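Local coordinates for protein cephalosporin acylase (Bacillus halodurans, PDB 2NLZ) that probably hydrolyses amide bonds as an N-terminal nucleophile (Ntn) hydrolase of the gamma-glutamyltranspeptidase family, possibly acting on cephalosporins, at residues 56-60 and 204-208; 270-275 and 416-422; 304-308 and 442-446. The protein carries 1 engineered substitution. One frame throughout, in Å; residues are numbered along the deposited sequence.

From the N terminus, contact 1 is made first: helix 202-212 returns to helix 47-61 and closes a loop of 143 residues before either of the others opens. Contact 2 opens at 270-275 and contact 3 at 304-308; residues 416-422 then close the former and 442-446 the latter, so these two cross. Their centres are 11 Å apart and they touch, Q272 lying against both F308 and P445, which joins the segment leading into helix 274-283, helix 294-314, the loop before strand 424-428 and helix 444-457 in one core. Contact 1 stands apart, its centre 32 Å from that of contact 3, on the opposite side of the chain's centre.

Contact 1 (56-60 and 204-208); sequences TALTV and HADTL
Two helices of this Ntn-family chain, 47-61 and 202-212, form a loose, nearly antiparallel pair. Both segments are helical throughout; their axes approach to 11.3 Å with 157° between the N-to-C directions. The register sets T56 against L208 (CA to CA 8.1 Å) and V60 against H204 (7.0 Å). The gap is bridged by side chains, which also reach carbonyls of the facing helix such as T59 O, burying 203 Å² in total. The packing centres on L208, whose m,t rotamer carries its tip across: its CD1 lies 3.9 Å from V60 CG2, with V60 in the t rotamer, and 4.3 Å from T59 CG2, while its CD2 is 4.4 Å from T56 CG2. H204 (chi1 m, chi2 73°) adds packing contacts from its CD2 to V60 CG2 (4.1 Å) and T59 O (3.8 Å). W126 of helix 122-133 touches T56, T59 and L208, and I146 and A149 of helix 143-151 pack on L208 and H204, so the pair is part of a buried multi-helix layer. Among polar groups, T56 (chi1 p) hydrogen-bonds through OG1 to I52 O of its own helix, and H204 ND1 to S201 OG. No direct hydrogen bond joins the two segments; instead one water bridges them, its oxygen 3.1 Å from T59 O, to which it donates, and 2.9 Å from H204 NE2.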
# COMPACT_ATOMS: atom_id res chain seq x y z
N THR D 56 20.62 23.67 23.62
CA THR D 56 21.96 23.39 24.12
C THR D 56 22.19 21.89 24.26
O THR D 56 23.31 21.42 24.06
CB THR D 56 22.23 24.08 25.47
OG1 THR D 56 21.16 23.80 26.39
CG2 THR D 56 22.36 25.57 25.30
N ALA D 57 21.13 21.16 24.61
CA ALA D 57 21.18 19.70 24.66
C ALA D 57 21.52 19.11 23.30
O ALA D 57 22.38 18.23 23.21
CB ALA D 57 19.88 19.12 25.19
N LEU D 58 20.85 19.62 22.26
CA LEU D 58 21.03 19.18 20.87
C LEU D 58 22.45 19.41 20.37
O LEU D 58 22.94 18.70 19.49
CB LEU D 58 20.05 19.91 19.94
CG LEU D 58 18.58 19.49 20.02
CD1 LEU D 58 17.64 20.54 19.43
CD2 LEU D 58 18.35 18.14 19.36
N THR D 59 23.10 20.42 20.94
CA THR D 59 24.49 20.76 20.66
C THR D 59 25.42 19.60 20.98
O THR D 59 26.46 19.43 20.35
CB THR D 59 24.86 22.04 21.40
OG1 THR D 59 25.06 23.09 20.45
CG2 THR D 59 26.11 21.87 22.23
N VAL D 60 25.01 18.78 21.95
CA VAL D 60 25.78 17.63 22.36
C VAL D 60 25.21 16.35 21.77
O VAL D 60 25.95 15.45 21.40
CB VAL D 60 25.80 17.51 23.89
CG1 VAL D 60 26.50 16.22 24.32
CG2 VAL D 60 26.45 18.75 24.53
N HIS D 204 32.92 19.89 25.29
CA HIS D 204 31.55 20.40 25.24
C HIS D 204 31.02 20.79 26.61
O HIS D 204 30.40 21.85 26.75
CB HIS D 204 30.62 19.37 24.61
CG HIS D 204 30.63 19.37 23.11
ND1 HIS D 204 31.68 18.87 22.38
CD2 HIS D 204 29.71 19.79 22.21
CE1 HIS D 204 31.41 18.98 21.09
NE2 HIS D 204 30.22 19.54 20.96
N ALA D 205 31.27 19.95 27.60
CA ALA D 205 30.88 20.23 28.98
C ALA D 205 31.51 21.52 29.53
O ALA D 205 30.79 22.37 30.06
CB ALA D 205 31.23 19.06 29.86
N ASP D 206 32.83 21.64 29.38
CA ASP D 206 33.60 22.79 29.88
C ASP D 206 33.11 24.11 29.31
O ASP D 206 32.87 25.08 30.04
CB ASP D 206 35.09 22.62 29.55
CG ASP D 206 35.75 21.51 30.36
OD1 ASP D 206 35.20 21.12 31.41
OD2 ASP D 206 36.82 21.02 29.93
N THR D 207 32.93 24.13 27.99
CA THR D 207 32.54 25.36 27.32
C THR D 207 31.08 25.73 27.60
O THR D 207 30.75 26.91 27.76
CB THR D 207 32.87 25.33 25.81
OG1 THR D 207 32.37 26.51 25.19
CG2 THR D 207 32.25 24.16 25.16
N LEU D 208 30.20 24.73 27.71
CA LEU D 208 28.82 25.00 28.06
C LEU D 208 28.73 25.55 29.47
O LEU D 208 27.98 26.48 29.73
CB LEU D 208 27.93 23.77 27.91
CG LEU D 208 27.52 23.43 26.48
CD1 LEU D 208 26.83 22.08 26.45
CD2 LEU D 208 26.64 24.51 25.84
O HOH W 1 28.87 19.89 18.42

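Contact 2 (270-275 and 416-422); sequences NGQGLV and RTYHTII
N270 (chi1 t) lays its carboxamide beside R416 and T417: OD1 lies over one face of the R416 guanidinium and 3.4 Å from R416 CG, and ND2 is 2.6 Å from T417 O. OD1 is hydrogen-bonded to N86, and R416 forms a salt bridge with E317. Residues 416-422, without regular helix or strand, run in the same direction as 270-275, N270, at a positive phi (87°, psi -67°), opposite Y418 and G271 opposite H419 (CA to CA 4.6 Å). A single parallel bridge, G271 with H419, joins the loop after strand 262-266 to that before strand 424-428, neighbours in the antiparallel sheet: H419 N donates to N270 O (2.8 Å) and Q272 N, weakly, to H419 O (3.0 Å). Beyond it, Q272 (chi1 p) packs its CG 3.7 Å from I422 CG2, which also reaches G273 N at 3.2 Å. F308 of helix 294-314 and P445 of helix 444-457 pack on this buried junction, while H419 stacks edge-to-face with F73 of strand 71-78 and I421 packs on strand 370-376.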
# COMPACT_ATOMS: atom_id res chain seq x y z
N ASN D 270 17.66 38.59 5.81
CA ASN D 270 18.73 37.80 6.41
C ASN D 270 18.21 36.35 6.27
O ASN D 270 18.73 35.58 5.46
CB ASN D 270 19.03 38.21 7.86
CG ASN D 270 20.33 37.60 8.41
OD1 ASN D 270 20.59 37.70 9.60
ND2 ASN D 270 21.13 36.99 7.54
N GLY D 271 17.14 36.01 6.99
CA GLY D 271 16.50 34.68 6.89
C GLY D 271 15.62 34.54 5.66
O GLY D 271 15.08 35.53 5.16
N GLN D 272 15.47 33.30 5.19
CA GLN D 272 14.80 33.02 3.91
C GLN D 272 13.31 32.70 4.01
O GLN D 272 12.69 32.28 3.02
CB GLN D 272 15.54 31.92 3.13
CG GLN D 272 15.36 30.49 3.67
CD GLN D 272 15.76 29.41 2.69
OE1 GLN D 272 16.30 28.39 3.08
NE2 GLN D 272 15.48 29.63 1.41
N GLY D 273 12.73 32.91 5.19
CA GLY D 273 11.31 32.62 5.44
C GLY D 273 10.38 33.34 4.49
O GLY D 273 9.29 32.87 4.19
N LEU D 274 10.83 34.50 4.02
CA LEU D 274 10.20 35.28 2.97
C LEU D 274 9.63 34.40 1.84
O LEU D 274 8.52 34.64 1.37
CB LEU D 274 11.24 36.24 2.40
CG LEU D 274 10.83 37.48 1.62
CD1 LEU D 274 10.36 37.13 0.22
CD2 LEU D 274 9.77 38.19 2.40
N VAL D 275 10.41 33.40 1.43
CA VAL D 275 10.06 32.53 0.31
C VAL D 275 8.76 31.79 0.56
O VAL D 275 7.87 31.80 -0.28
CB VAL D 275 11.19 31.52 -0.00
CG1 VAL D 275 10.77 30.55 -1.09
CG2 VAL D 275 12.45 32.26 -0.42
N ARG D 416 25.80 39.87 7.28
CA ARG D 416 25.31 38.50 7.45
C ARG D 416 24.53 38.04 6.22
O ARG D 416 23.83 38.83 5.58
CB ARG D 416 24.52 38.34 8.75
CG ARG D 416 23.44 39.35 8.91
CD ARG D 416 23.48 39.98 10.28
NE ARG D 416 22.54 41.10 10.33
CZ ARG D 416 21.49 41.16 11.15
NH1 ARG D 416 21.26 40.18 12.01
NH2 ARG D 416 20.69 42.22 11.11
N THR D 417 24.68 36.75 5.89
CA THR D 417 24.20 36.22 4.61
C THR D 417 22.76 35.72 4.63
O THR D 417 22.17 35.51 5.69
CB THR D 417 25.09 35.06 4.13
OG1 THR D 417 24.55 34.54 2.91
CG2 THR D 417 25.16 33.96 5.17
N TYR D 418 22.22 35.54 3.42
CA TYR D 418 21.05 34.73 3.16
C TYR D 418 21.16 33.47 4.01
O TYR D 418 22.13 32.71 3.90
CB TYR D 418 21.02 34.36 1.67
CG TYR D 418 19.86 33.51 1.21
CD1 TYR D 418 19.92 32.12 1.28
CD2 TYR D 418 18.72 34.09 0.66
CE1 TYR D 418 18.86 31.34 0.85
CE2 TYR D 418 17.66 33.31 0.22
CZ TYR D 418 17.73 31.93 0.32
OH TYR D 418 16.69 31.16 -0.12
N HIS D 419 20.17 33.26 4.87
CA HIS D 419 20.20 32.19 5.86
C HIS D 419 19.07 31.21 5.62
O HIS D 419 17.93 31.62 5.40
CB HIS D 419 20.08 32.78 7.27
CG HIS D 419 21.00 32.16 8.27
ND1 HIS D 419 20.75 30.94 8.86
CD2 HIS D 419 22.18 32.59 8.78
CE1 HIS D 419 21.73 30.65 9.69
NE2 HIS D 419 22.61 31.63 9.66
N THR D 420 19.38 29.91 5.66
CA THR D 420 18.40 28.87 5.32
C THR D 420 17.49 28.44 6.48
O THR D 420 16.35 28.03 6.27
CB THR D 420 19.08 27.60 4.78
OG1 THR D 420 20.07 27.14 5.72
CG2 THR D 420 19.73 27.90 3.43
N ILE D 421 18.04 28.52 7.68
CA ILE D 421 17.34 28.28 8.92
C ILE D 421 16.14 29.20 9.09
O ILE D 421 16.28 30.43 9.13
CB ILE D 421 18.30 28.57 10.06
CG1 ILE D 421 19.22 27.40 10.31
CG2 ILE D 421 17.58 28.86 11.35
CD1 ILE D 421 20.10 27.75 11.49
N ILE D 422 14.95 28.62 9.18
CA ILE D 422 13.73 29.42 9.35
C ILE D 422 12.72 28.81 10.33
O ILE D 422 12.13 27.76 10.08
CB ILE D 422 13.05 29.76 7.97
CG1 ILE D 422 12.62 28.50 7.20
CG2 ILE D 422 13.97 30.64 7.10
CD1 ILE D 422 11.67 28.77 6.03

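Contact 3 (304-308 and 442-446); sequences MKLAF and FMQPQ
This is a buried, mainly apolar contact that packs helix 294-314 on the N-terminal part of helix 444-457 and the residues leading into it, through a methionine and an aromatic one turn apart; it buries 260 Å². Segment 304-308 is helical, with F308 N bonded to M304 O (2.9 Å), so M304 and F308 point their CA-to-CB bonds toward the other segment. The backbones come nearest at M304 and Q446, 6.7 Å between CA atoms. F308, its chi1 of -139° lying between wells, sets its ring among three residues: CE2 is 3.2 Å from F442 O, near the ring plane, 3.9 Å from P445 CG and 3.7 Å from Q446 NE2, while CE1 lies 3.7 Å from CD2 at the edge of the F442 ring. M304 (t,p,p) folds its CE to 3.5 Å from P445 O and sets its CG 3.7 Å from Q446 CG. No hydrogen bond crosses. Q446 (m,t) donates from NE2 to F442 O (3.2 Å), linking back within the segment, and its OE1 accepts from W473 N. W471 of strand 471-473 touches M304 and Q446, and V275 touches M304 and F308, so helix 274-283 and strand 471-473 both pack on the contact.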
# COMPACT_ATOMS: atom_id res chain seq x y z
N MET D 304 5.81 27.82 -5.40
CA MET D 304 7.06 27.70 -4.68
C MET D 304 8.22 28.09 -5.57
O MET D 304 9.08 28.86 -5.17
CB MET D 304 7.25 26.28 -4.13
CG MET D 304 8.54 26.05 -3.33
SD MET D 304 8.93 27.37 -2.16
CE MET D 304 7.59 27.20 -0.98
N LYS D 305 8.21 27.56 -6.79
CA LYS D 305 9.28 27.81 -7.75
C LYS D 305 9.49 29.30 -7.98
O LYS D 305 10.61 29.77 -7.86
CB LYS D 305 9.02 27.08 -9.07
CG LYS D 305 9.55 25.66 -9.08
CD LYS D 305 8.80 24.78 -10.06
CE LYS D 305 9.18 25.08 -11.50
NZ LYS D 305 8.30 24.34 -12.45
N LEU D 306 8.42 30.03 -8.27
CA LEU D 306 8.53 31.46 -8.56
C LEU D 306 9.08 32.25 -7.37
O LEU D 306 9.97 33.09 -7.53
CB LEU D 306 7.19 32.03 -9.01
CG LEU D 306 6.61 31.38 -10.27
CD1 LEU D 306 5.08 31.53 -10.31
CD2 LEU D 306 7.27 31.93 -11.55
N ALA D 307 8.56 31.94 -6.19
CA ALA D 307 8.97 32.58 -4.96
C ALA D 307 10.42 32.31 -4.60
O ALA D 307 11.12 33.18 -4.07
CB ALA D 307 8.06 32.13 -3.82
N PHE D 308 10.89 31.10 -4.89
CA PHE D 308 12.22 30.70 -4.46
C PHE D 308 13.31 31.40 -5.26
O PHE D 308 14.36 31.77 -4.71
CB PHE D 308 12.40 29.18 -4.53
CG PHE D 308 13.14 28.60 -3.35
CD1 PHE D 308 14.38 29.10 -2.97
CD2 PHE D 308 12.60 27.55 -2.63
CE1 PHE D 308 15.07 28.57 -1.88
CE2 PHE D 308 13.28 27.00 -1.53
CZ PHE D 308 14.52 27.52 -1.15
N PHE D 442 17.59 24.05 1.87
CA PHE D 442 16.72 24.71 0.89
C PHE D 442 15.34 24.03 0.74
O PHE D 442 14.47 24.52 0.02
CB PHE D 442 17.41 24.83 -0.47
CG PHE D 442 18.54 25.83 -0.48
CD1 PHE D 442 19.86 25.41 -0.36
CD2 PHE D 442 18.28 27.19 -0.62
CE1 PHE D 442 20.91 26.33 -0.38
CE2 PHE D 442 19.32 28.12 -0.64
CZ PHE D 442 20.64 27.69 -0.52
N MET D 443 15.16 22.91 1.44
CA MET D 443 13.84 22.29 1.60
C MET D 443 12.93 23.18 2.47
O MET D 443 11.69 23.16 2.33
CB MET D 443 13.99 20.89 2.21
CG MET D 443 12.72 20.30 2.87
SD MET D 443 11.59 19.59 1.67
CE MET D 443 10.12 19.32 2.66
N GLN D 444 13.55 23.96 3.35
CA GLN D 444 12.84 24.62 4.45
C GLN D 444 11.57 25.38 4.09
O GLN D 444 10.49 25.05 4.60
CB GLN D 444 13.79 25.43 5.35
CG GLN D 444 14.75 24.52 6.13
CD GLN D 444 15.27 25.12 7.42
OE1 GLN D 444 16.45 25.01 7.73
NE2 GLN D 444 14.39 25.76 8.18
N PRO D 445 11.66 26.36 3.16
CA PRO D 445 10.44 27.07 2.81
C PRO D 445 9.38 26.16 2.17
O PRO D 445 8.18 26.34 2.41
CB PRO D 445 10.92 28.12 1.81
CG PRO D 445 12.39 28.23 2.05
CD PRO D 445 12.82 26.87 2.42
N GLN D 446 9.84 25.19 1.38
CA GLN D 446 8.96 24.22 0.72
C GLN D 446 8.22 23.38 1.75
O GLN D 446 7.02 23.12 1.60
CB GLN D 446 9.76 23.35 -0.25
CG GLN D 446 10.73 24.17 -1.09
CD GLN D 446 11.33 23.39 -2.26
OE1 GLN D 446 10.61 22.76 -3.05
NE2 GLN D 446 12.66 23.45 -2.38